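Local atomic coordinates of peroxisomal fatty acid beta-oxidation multifunctional protein MFP2 (Arabidopsis thaliana, PDB entry 2WTB), a protein that catalyses successive steps of peroxisomal fatty acid beta-oxidation during seed germination, acting as enoyl-CoA hydratase on long-chain substrates and as NAD-dependent 3-hydroxyacyl-CoA dehydrogenase. Residues Met510-Glu514 against Tyr563-Ile568; Lys528-Pro532 against Met662-Arg668; Glu99-Pro104 against Trp211-Val215. The contacts are given in a common frame with arbitrary orientation. Residue numbers count along the deposited sequence, not the author numbering.

Contact 1: residues Met510-Glu514 against Tyr563-Ile568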
loop_
_atom_site.group_PDB
_atom_site.type_symbol
_atom_site.label_atom_id
_atom_site.label_comp_id
_atom_site.label_asym_id
_atom_site.label_seq_id
_atom_site.Cartn_x
_atom_site.Cartn_y
_atom_site.Cartn_z
ATOM N N MET A 510 -6.817 21.196 18.339
ATOM C CA MET A 510 -6.810 21.686 19.712
ATOM C C MET A 510 -7.163 23.167 19.816
ATOM O O MET A 510 -7.777 23.591 20.794
ATOM C CB MET A 510 -5.467 21.403 20.386
ATOM C CG MET A 510 -5.243 19.930 20.684
ATOM S SD MET A 510 -3.940 19.641 21.893
ATOM C CE MET A 510 -3.989 17.856 22.009
ATOM N N PHE A 511 -6.778 23.950 18.814
ATOM C CA PHE A 511 -7.151 25.361 18.784
ATOM C C PHE A 511 -8.664 25.500 18.673
ATOM O O PHE A 511 -9.264 26.377 19.295
ATOM C CB PHE A 511 -6.475 26.094 17.624
ATOM C CG PHE A 511 -7.062 27.451 17.344
ATOM C CD1 PHE A 511 -7.956 27.634 16.300
ATOM C CD2 PHE A 511 -6.733 28.541 18.133
ATOM C CE1 PHE A 511 -8.504 28.881 16.044
ATOM C CE2 PHE A 511 -7.278 29.792 17.882
ATOM C CZ PHE A 511 -8.164 29.961 16.836
ATOM N N LEU A 512 -9.273 24.630 17.874
ATOM C CA LEU A 512 -10.720 24.617 17.717
ATOM C C LEU A 512 -11.393 24.266 19.039
ATOM O O LEU A 512 -12.424 24.839 19.395
ATOM C CB LEU A 512 -11.131 23.614 16.638
ATOM C CG LEU A 512 -10.740 23.958 15.200
ATOM C CD1 LEU A 512 -11.047 22.797 14.269
ATOM C CD2 LEU A 512 -11.443 25.225 14.736
ATOM N N VAL A 513 -10.801 23.322 19.763
ATOM C CA VAL A 513 -11.332 22.898 21.052
ATOM C C VAL A 513 -11.294 24.033 22.067
ATOM O O VAL A 513 -12.280 24.291 22.757
ATOM C CB VAL A 513 -10.577 21.673 21.607
ATOM C CG1 VAL A 513 -10.633 21.647 23.124
ATOM C CG2 VAL A 513 -11.154 20.395 21.027
ATOM N N GLU A 514 -10.156 24.714 22.151
ATOM C CA GLU A 514 -10.031 25.849 23.055
ATOM C C GLU A 514 -11.021 26.943 22.672
ATOM O O GLU A 514 -11.318 27.834 23.468
ATOM C CB GLU A 514 -8.601 26.395 23.059
ATOM C CG GLU A 514 -7.593 25.483 23.741
ATOM C CD GLU A 514 -6.387 26.237 24.268
ATOM O OE1 GLU A 514 -6.487 27.472 24.445
ATOM O OE2 GLU A 514 -5.343 25.598 24.512
ATOM N N TYR A 563 0.803 26.314 17.429
ATOM C CA TYR A 563 0.026 26.652 18.613
ATOM C C TYR A 563 0.265 25.646 19.733
ATOM O O TYR A 563 -0.131 24.484 19.633
ATOM C CB TYR A 563 -1.466 26.721 18.284
ATOM C CG TYR A 563 -2.319 27.106 19.471
ATOM C CD1 TYR A 563 -2.412 28.428 19.881
ATOM C CD2 TYR A 563 -3.025 26.146 20.186
ATOM C CE1 TYR A 563 -3.184 28.784 20.966
ATOM C CE2 TYR A 563 -3.801 26.493 21.272
ATOM C CZ TYR A 563 -3.877 27.814 21.658
ATOM O OH TYR A 563 -4.649 28.169 22.740
ATOM N N LYS A 564 0.914 26.104 20.799
ATOM C CA LYS A 564 1.203 25.254 21.947
ATOM C C LYS A 564 0.032 25.231 22.921
ATOM O O LYS A 564 -0.034 26.038 23.851
ATOM C CB LYS A 564 2.473 25.726 22.659
ATOM N N SER A 565 -0.894 24.305 22.700
ATOM C CA SER A 565 -2.047 24.152 23.577
ATOM C C SER A 565 -1.634 23.526 24.906
ATOM O O SER A 565 -1.021 22.459 24.939
ATOM C CB SER A 565 -3.126 23.304 22.902
ATOM O OG SER A 565 -4.249 23.144 23.751
ATOM N N MET A 566 -1.975 24.198 25.999
ATOM C CA MET A 566 -1.592 23.738 27.326
ATOM C C MET A 566 -2.477 22.585 27.792
ATOM O O MET A 566 -2.321 22.083 28.906
ATOM C CB MET A 566 -1.657 24.895 28.327
ATOM C CG MET A 566 -0.727 24.740 29.518
ATOM S SD MET A 566 1.012 24.809 29.044
ATOM C CE MET A 566 1.132 26.484 28.421
ATOM N N ILE A 567 -3.400 22.163 26.932
ATOM C CA ILE A 567 -4.335 21.094 27.270
ATOM C C ILE A 567 -3.622 19.818 27.716
ATOM O O ILE A 567 -3.830 19.342 28.831
ATOM C CB ILE A 567 -5.281 20.768 26.093
ATOM C CG1 ILE A 567 -6.187 21.964 25.792
ATOM C CG2 ILE A 567 -6.118 19.535 26.403
ATOM C CD1 ILE A 567 -7.170 21.713 24.670
ATOM N N ILE A 568 -2.782 19.270 26.844
ATOM C CA ILE A 568 -2.064 18.037 27.154
ATOM C C ILE A 568 -1.221 18.137 28.429
ATOM O O ILE A 568 -1.358 17.306 29.326
ATOM C CB ILE A 568 -1.180 17.569 25.979
ATOM C CG1 ILE A 568 -2.047 17.000 24.857
ATOM C CG2 ILE A 568 -0.178 16.527 26.447
ATOM C CD1 ILE A 568 -1.251 16.386 23.728
#
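A helix-to-loop packing contact, combining a carboxylate bound by two hydroxyls with an aromatic pair and an aliphatic cluster, joins the C-terminal part of helix 498-514 to the loop that leads into helix 567-572. The backbones come nearest at Met-510 and Ser-565, whose CA atoms are 6.6 Å apart. Glu-514, one turn on from Met-510, spreads its carboxylate over two hydroxyls: Tyr-563 OH donates to Glu-514 OE1 at 2.6 Å and Ser-565 OG donates to Glu-514 OE2 at 2.8 Å. Ser-565 has a second task. Its OG lies 3.4 Å from Ile-567 N and accepts a weak hydrogen bond from it, capping the start of helix 567-572, so that Glu-514 is tied to the residue that caps this helix. Just before it, Lys-564 is the centre of an inverse gamma turn; its own CA-CB bond points away, while those of Tyr-563 and Ser-565 point toward helix 498-514. The contact belongs to the all-helical C-terminal part of the 3-hydroxyacyl-CoA dehydrogenase, where it links two helices separated by a largely helical excursion. On one flank, Phe-511 presents its ring edge to the face of Tyr-563 in a T-shaped pair, with centroids 5.8 Å apart and planes at 78°. Toward the interior, Met-510 CE packs on Ile-568 CD1 at 3.6 Å, and Ile-567 CD1 meets Val-513 CG1 at 3.8 Å and Glu-514 CG at 3.9 Å. Helix 535-542 adjoins this apolar side, with Phe-536 touching Met-510 and Val-513, and Cys-539 touching Met-510 and Ile-568.

Contact 2: residues Lys528-Pro532 against Met662-Arg668; sequences KFGMP and MGFPPYR
At the apolar centre the edge of Phe-529 meets the face of Phe-664 (both chi1 t) in an offset edge-to-face pair, centroids 5.9 Å apart and planes at 75°. Met-531, with chi1 and chi2 both m, brings CE to 3.3 Å from Phe-664 CD1, and Pro-665 CG lies 4.2 Å from Phe-529 CE2. The two loops run antiparallel, in register at Gly-530 with Pro-665 (CA-CA 4.8 Å) and Met-531 with Phe-664 (5.5 Å). Each has a glycine of positive phi following its helix, Gly-530 at phi/psi 143/-21 and Gly-663 at 52/32, a common helix exit. A CB on Gly-530 would clash with Pro-665 CG; Gly-530 CA is 3.3 Å from that atom and 3.1 Å from Tyr-667 OH. At the polar edge, Arg-668 (chi1 m, chi2 and chi3 t) of 3-10 segment 666-668 hydrogen-bonds Phe-529 O from NH2 at 2.6 Å and NE at 3.0 Å, with NE over one face of the Phe-529 ring, 3.2 Å from Phe-529 CE1. Helix 519-529 of the dehydrogenase C-terminal domain thus joins the loop between helices 651-662 and 671-678, with helix 624-644 against Phe-529 and helix 498-514 against Met-531.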
loop_
_atom_site.group_PDB
_atom_site.type_symbol
_atom_site.label_atom_id
_atom_site.label_comp_id
_atom_site.label_asym_id
_atom_site.label_seq_id
_atom_site.Cartn_x
_atom_site.Cartn_y
_atom_site.Cartn_z
ATOM N N LYS A 528 -14.629 9.464 10.085
ATOM C CA LYS A 528 -15.561 9.101 9.027
ATOM C C LYS A 528 -15.037 9.614 7.697
ATOM O O LYS A 528 -15.338 9.060 6.642
ATOM C CB LYS A 528 -16.951 9.678 9.310
ATOM C CG LYS A 528 -18.005 9.288 8.286
ATOM C CD LYS A 528 -19.405 9.628 8.774
ATOM C CE LYS A 528 -19.556 11.116 9.035
ATOM N NZ LYS A 528 -20.920 11.457 9.529
ATOM N N PHE A 529 -14.245 10.680 7.761
ATOM C CA PHE A 529 -13.627 11.254 6.571
ATOM C C PHE A 529 -12.764 10.223 5.854
ATOM O O PHE A 529 -12.603 10.278 4.638
ATOM C CB PHE A 529 -12.789 12.479 6.944
ATOM C CG PHE A 529 -11.977 13.030 5.809
ATOM C CD1 PHE A 529 -12.594 13.541 4.680
ATOM C CD2 PHE A 529 -10.592 13.049 5.875
ATOM C CE1 PHE A 529 -11.844 14.053 3.634
ATOM C CE2 PHE A 529 -9.838 13.561 4.834
ATOM C CZ PHE A 529 -10.464 14.062 3.714
ATOM N N GLY A 530 -12.216 9.281 6.614
ATOM C CA GLY A 530 -11.384 8.238 6.046
ATOM C C GLY A 530 -10.219 7.855 6.938
ATOM O O GLY A 530 -9.654 6.770 6.803
ATOM N N MET A 531 -9.854 8.753 7.847
ATOM C CA MET A 531 -8.805 8.476 8.819
ATOM C C MET A 531 -9.205 7.291 9.685
ATOM O O MET A 531 -10.390 7.069 9.933
ATOM C CB MET A 531 -8.549 9.703 9.696
ATOM C CG MET A 531 -7.916 10.869 8.958
ATOM S SD MET A 531 -6.183 10.559 8.585
ATOM C CE MET A 531 -5.864 11.802 7.342
ATOM N N PRO A 532 -8.213 6.518 10.147
ATOM C CA PRO A 532 -8.474 5.353 10.997
ATOM C C PRO A 532 -8.754 5.784 12.430
ATOM O O PRO A 532 -9.068 4.955 13.282
ATOM C CB PRO A 532 -7.149 4.574 10.944
ATOM C CG PRO A 532 -6.325 5.233 9.861
ATOM C CD PRO A 532 -6.787 6.648 9.820
ATOM N N MET A 662 0.172 8.236 7.946
ATOM C CA MET A 662 -0.895 8.787 8.775
ATOM C C MET A 662 -2.276 8.306 8.339
ATOM O O MET A 662 -3.284 8.965 8.597
ATOM C CB MET A 662 -0.835 10.314 8.772
ATOM C CG MET A 662 0.351 10.884 9.530
ATOM S SD MET A 662 0.148 10.765 11.318
ATOM C CE MET A 662 1.665 11.534 11.881
ATOM N N GLY A 663 -2.311 7.157 7.671
ATOM C CA GLY A 663 -3.559 6.523 7.284
ATOM C C GLY A 663 -4.543 7.411 6.544
ATOM O O GLY A 663 -5.754 7.237 6.673
ATOM N N PHE A 664 -4.033 8.363 5.769
ATOM C CA PHE A 664 -4.896 9.209 4.954
ATOM C C PHE A 664 -5.607 8.355 3.907
ATOM O O PHE A 664 -4.988 7.494 3.283
ATOM C CB PHE A 664 -4.090 10.321 4.283
ATOM C CG PHE A 664 -4.935 11.334 3.567
ATOM C CD1 PHE A 664 -5.336 12.497 4.207
ATOM C CD2 PHE A 664 -5.329 11.127 2.257
ATOM C CE1 PHE A 664 -6.115 13.433 3.554
ATOM C CE2 PHE A 664 -6.109 12.059 1.598
ATOM C CZ PHE A 664 -6.503 13.213 2.248
ATOM N N PRO A 665 -6.914 8.595 3.717
ATOM C CA PRO A 665 -7.797 7.816 2.838
ATOM C C PRO A 665 -7.221 7.607 1.441
ATOM O O PRO A 665 -7.108 8.568 0.681
ATOM C CB PRO A 665 -9.053 8.686 2.747
ATOM C CG PRO A 665 -9.058 9.468 4.002
ATOM C CD PRO A 665 -7.622 9.722 4.351
ATOM N N PRO A 666 -6.872 6.357 1.104
ATOM C CA PRO A 666 -6.301 6.009 -0.201
ATOM C C PRO A 666 -7.218 6.406 -1.354
ATOM O O PRO A 666 -6.741 6.908 -2.371
ATOM C CB PRO A 666 -6.180 4.482 -0.132
ATOM C CG PRO A 666 -6.113 4.171 1.322
ATOM C CD PRO A 666 -6.987 5.186 1.989
ATOM N N TYR A 667 -8.518 6.185 -1.191
ATOM C CA TYR A 667 -9.490 6.508 -2.232
ATOM C C TYR A 667 -9.578 8.009 -2.503
ATOM O O TYR A 667 -10.212 8.436 -3.466
ATOM C CB TYR A 667 -10.872 5.941 -1.883
ATOM C CG TYR A 667 -11.250 6.098 -0.430
ATOM C CD1 TYR A 667 -10.996 5.084 0.485
ATOM C CD2 TYR A 667 -11.854 7.260 0.032
ATOM C CE1 TYR A 667 -11.335 5.222 1.817
ATOM C CE2 TYR A 667 -12.197 7.408 1.361
ATOM C CZ TYR A 667 -11.936 6.387 2.250
ATOM O OH TYR A 667 -12.275 6.530 3.575
ATOM N N ARG A 668 -8.937 8.806 -1.654
ATOM C CA ARG A 668 -8.868 10.246 -1.877
ATOM C C ARG A 668 -7.542 10.649 -2.521
ATOM O O ARG A 668 -7.253 11.836 -2.676
ATOM C CB ARG A 668 -9.099 11.015 -0.576
ATOM C CG ARG A 668 -10.444 10.719 0.070
ATOM C CD ARG A 668 -10.838 11.795 1.064
ATOM N NE ARG A 668 -11.882 11.337 1.975
ATOM C CZ ARG A 668 -13.178 11.317 1.678
ATOM N NH1 ARG A 668 -13.595 11.724 0.488
ATOM N NH2 ARG A 668 -14.057 10.885 2.570
#

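Contact 3: residues Glu99-Pro104 against Trp211-Val215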
loop_
_atom_site.group_PDB
_atom_site.type_symbol
_atom_site.label_atom_id
_atom_site.label_comp_id
_atom_site.label_asym_id
_atom_site.label_seq_id
_atom_site.Cartn_x
_atom_site.Cartn_y
_atom_site.Cartn_z
ATOM N N GLU A 99 -15.217 -19.926 -25.029
ATOM C CA GLU A 99 -15.863 -20.893 -24.151
ATOM C C GLU A 99 -16.954 -21.701 -24.852
ATOM O O GLU A 99 -17.143 -22.880 -24.556
ATOM C CB GLU A 99 -16.435 -20.195 -22.918
ATOM C CG GLU A 99 -16.930 -21.150 -21.840
ATOM C CD GLU A 99 -17.597 -20.420 -20.691
ATOM O OE1 GLU A 99 -18.482 -19.575 -20.956
ATOM O OE2 GLU A 99 -17.234 -20.688 -19.526
ATOM N N ALA A 100 -17.666 -21.064 -25.778
ATOM C CA ALA A 100 -18.770 -21.714 -26.478
ATOM C C ALA A 100 -18.342 -22.310 -27.817
ATOM O O ALA A 100 -19.176 -22.561 -28.686
ATOM C CB ALA A 100 -19.925 -20.734 -26.675
ATOM N N ALA A 101 -17.042 -22.536 -27.977
ATOM C CA ALA A 101 -16.517 -23.120 -29.207
ATOM C C ALA A 101 -16.765 -24.622 -29.251
ATOM O O ALA A 101 -16.977 -25.256 -28.217
ATOM C CB ALA A 101 -15.031 -22.825 -29.344
ATOM N N ARG A 102 -16.741 -25.187 -30.454
ATOM C CA ARG A 102 -16.896 -26.629 -30.614
ATOM C C ARG A 102 -15.552 -27.348 -30.547
ATOM O O ARG A 102 -15.406 -28.466 -31.038
ATOM C CB ARG A 102 -17.642 -26.962 -31.907
ATOM C CG ARG A 102 -19.156 -27.014 -31.731
ATOM C CD ARG A 102 -19.885 -27.206 -33.054
ATOM N NE ARG A 102 -19.929 -25.976 -33.838
ATOM C CZ ARG A 102 -20.666 -25.814 -34.931
ATOM N NH1 ARG A 102 -21.426 -26.807 -35.373
ATOM N NH2 ARG A 102 -20.646 -24.659 -35.582
ATOM N N LYS A 103 -14.575 -26.689 -29.932
ATOM C CA LYS A 103 -13.289 -27.299 -29.628
ATOM C C LYS A 103 -12.854 -26.865 -28.235
ATOM O O LYS A 103 -12.860 -25.673 -27.925
ATOM C CB LYS A 103 -12.236 -26.907 -30.663
ATOM C CG LYS A 103 -12.435 -27.561 -32.018
ATOM C CD LYS A 103 -11.387 -27.107 -33.019
ATOM C CE LYS A 103 -11.603 -27.777 -34.367
ATOM N NZ LYS A 103 -10.669 -27.261 -35.402
ATOM N N PRO A 104 -12.474 -27.836 -27.390
ATOM C CA PRO A 104 -12.181 -27.583 -25.976
ATOM C C PRO A 104 -10.884 -26.804 -25.789
ATOM O O PRO A 104 -9.936 -26.989 -26.550
ATOM C CB PRO A 104 -12.027 -28.993 -25.385
ATOM C CG PRO A 104 -12.423 -29.951 -26.477
ATOM C CD PRO A 104 -12.204 -29.233 -27.761
ATOM N N TRP A 211 -16.865 -32.219 -20.505
ATOM C CA TRP A 211 -16.722 -30.971 -21.241
ATOM C C TRP A 211 -17.575 -29.896 -20.577
ATOM O O TRP A 211 -18.710 -29.660 -20.979
ATOM C CB TRP A 211 -17.154 -31.156 -22.694
ATOM C CG TRP A 211 -16.775 -30.009 -23.581
ATOM C CD1 TRP A 211 -16.652 -28.699 -23.218
ATOM C CD2 TRP A 211 -16.487 -30.065 -24.983
ATOM N NE1 TRP A 211 -16.296 -27.940 -24.304
ATOM C CE2 TRP A 211 -16.192 -28.753 -25.401
ATOM C CE3 TRP A 211 -16.448 -31.098 -25.925
ATOM C CZ2 TRP A 211 -15.862 -28.446 -26.719
ATOM C CZ3 TRP A 211 -16.121 -30.790 -27.234
ATOM C CH2 TRP A 211 -15.832 -29.475 -27.618
ATOM N N VAL A 212 -17.017 -29.241 -19.564
ATOM C CA VAL A 212 -17.775 -28.308 -18.738
ATOM C C VAL A 212 -17.607 -26.837 -19.126
ATOM O O VAL A 212 -16.492 -26.365 -19.334
ATOM C CB VAL A 212 -17.388 -28.459 -17.254
ATOM C CG1 VAL A 212 -18.152 -27.465 -16.397
ATOM C CG2 VAL A 212 -17.637 -29.884 -16.789
ATOM N N SER A 213 -18.725 -26.122 -19.217
ATOM C CA SER A 213 -18.708 -24.666 -19.347
ATOM C C SER A 213 -18.951 -24.023 -17.987
ATOM O O SER A 213 -20.016 -24.190 -17.394
ATOM C CB SER A 213 -19.762 -24.184 -20.345
ATOM O OG SER A 213 -19.310 -24.324 -21.680
ATOM N N SER A 214 -17.959 -23.285 -17.504
ATOM C CA SER A 214 -18.013 -22.677 -16.181
ATOM C C SER A 214 -19.165 -21.685 -16.029
ATOM O O SER A 214 -19.765 -21.577 -14.958
ATOM C CB SER A 214 -16.689 -21.972 -15.873
ATOM O OG SER A 214 -15.585 -22.768 -16.270
ATOM N N VAL A 215 -19.471 -20.963 -17.100
ATOM C CA VAL A 215 -20.427 -19.865 -17.026
ATOM C C VAL A 215 -21.861 -20.350 -16.816
ATOM O O VAL A 215 -22.682 -19.642 -16.234
ATOM C CB VAL A 215 -20.358 -18.961 -18.276
ATOM C CG1 VAL A 215 -21.336 -19.443 -19.337
ATOM C CG2 VAL A 215 -20.655 -17.520 -17.899
#
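Within the crotonase fold of the enoyl-CoA hydratase/isomerase part, the loop after helix 193-205 packs on the connection between helix 88-99 and strand 105-109. Trp-211 comes first and has the largest area covered, 96 Å²: its six-membered ring lies against Pro-104 in a CH-pi contact, Pro-104 CG standing 3.7 Å from the ring centroid and 16° off the normal. Arg-102 O lies at the ring edge, 3.6 Å from Trp-211 CH2, and Ala-101 O is 3.7 Å from Trp-211 CZ2. His-125 meets the indole edge-to-face and also binds the carbonyl oxygen of Glu-99. After Val-212, Ser-213 marks a second close approach of the backbones, its CA 6.7 Å from that of Glu-99, and its OG sits 4.0 Å from Glu-99 CG. Ser-214 turns its hydroxyl to the carbonyl of Met-122, anchoring the loop to helix 116-123, which carries Glu-119, the predicted nucleophile. The extended Glu-99 side chain runs along this part of the loop to a salt bridge with Arg-153 of helix 150-158. At Val-215 the same carboxylate accepts a weak hydrogen bond, Val-215 N to Glu-99 OE2 at 3.3 Å, while Val-215 CG1 lies 3.3 Å from Glu-99 OE1.

In the fold
Contacts 1 and 2 share the helical C-terminal region, their centres 23 Å apart and nearest atoms about 13 Å apart. Helices 498-514 and 519-529, which supply their first segments, are consecutive; the segments alternate along the chain, so the long connection from 532 to 662 passes through 563-568. Contact 3 closes earlier in sequence, in the N-terminal hydratase/isomerase part, its centre 68 Å from that of contact 1 and 44 Å from that of contact 2. Contacts 1 and 3 lie on opposite sides of the chain's centre, whereas the centre of contact 2 is about 13 Å from it. In contact 3 the Glu-99 side chain is about 10 Å from that of Glu-119; contacts 1 and 2 lie away from the predicted catalytic residues.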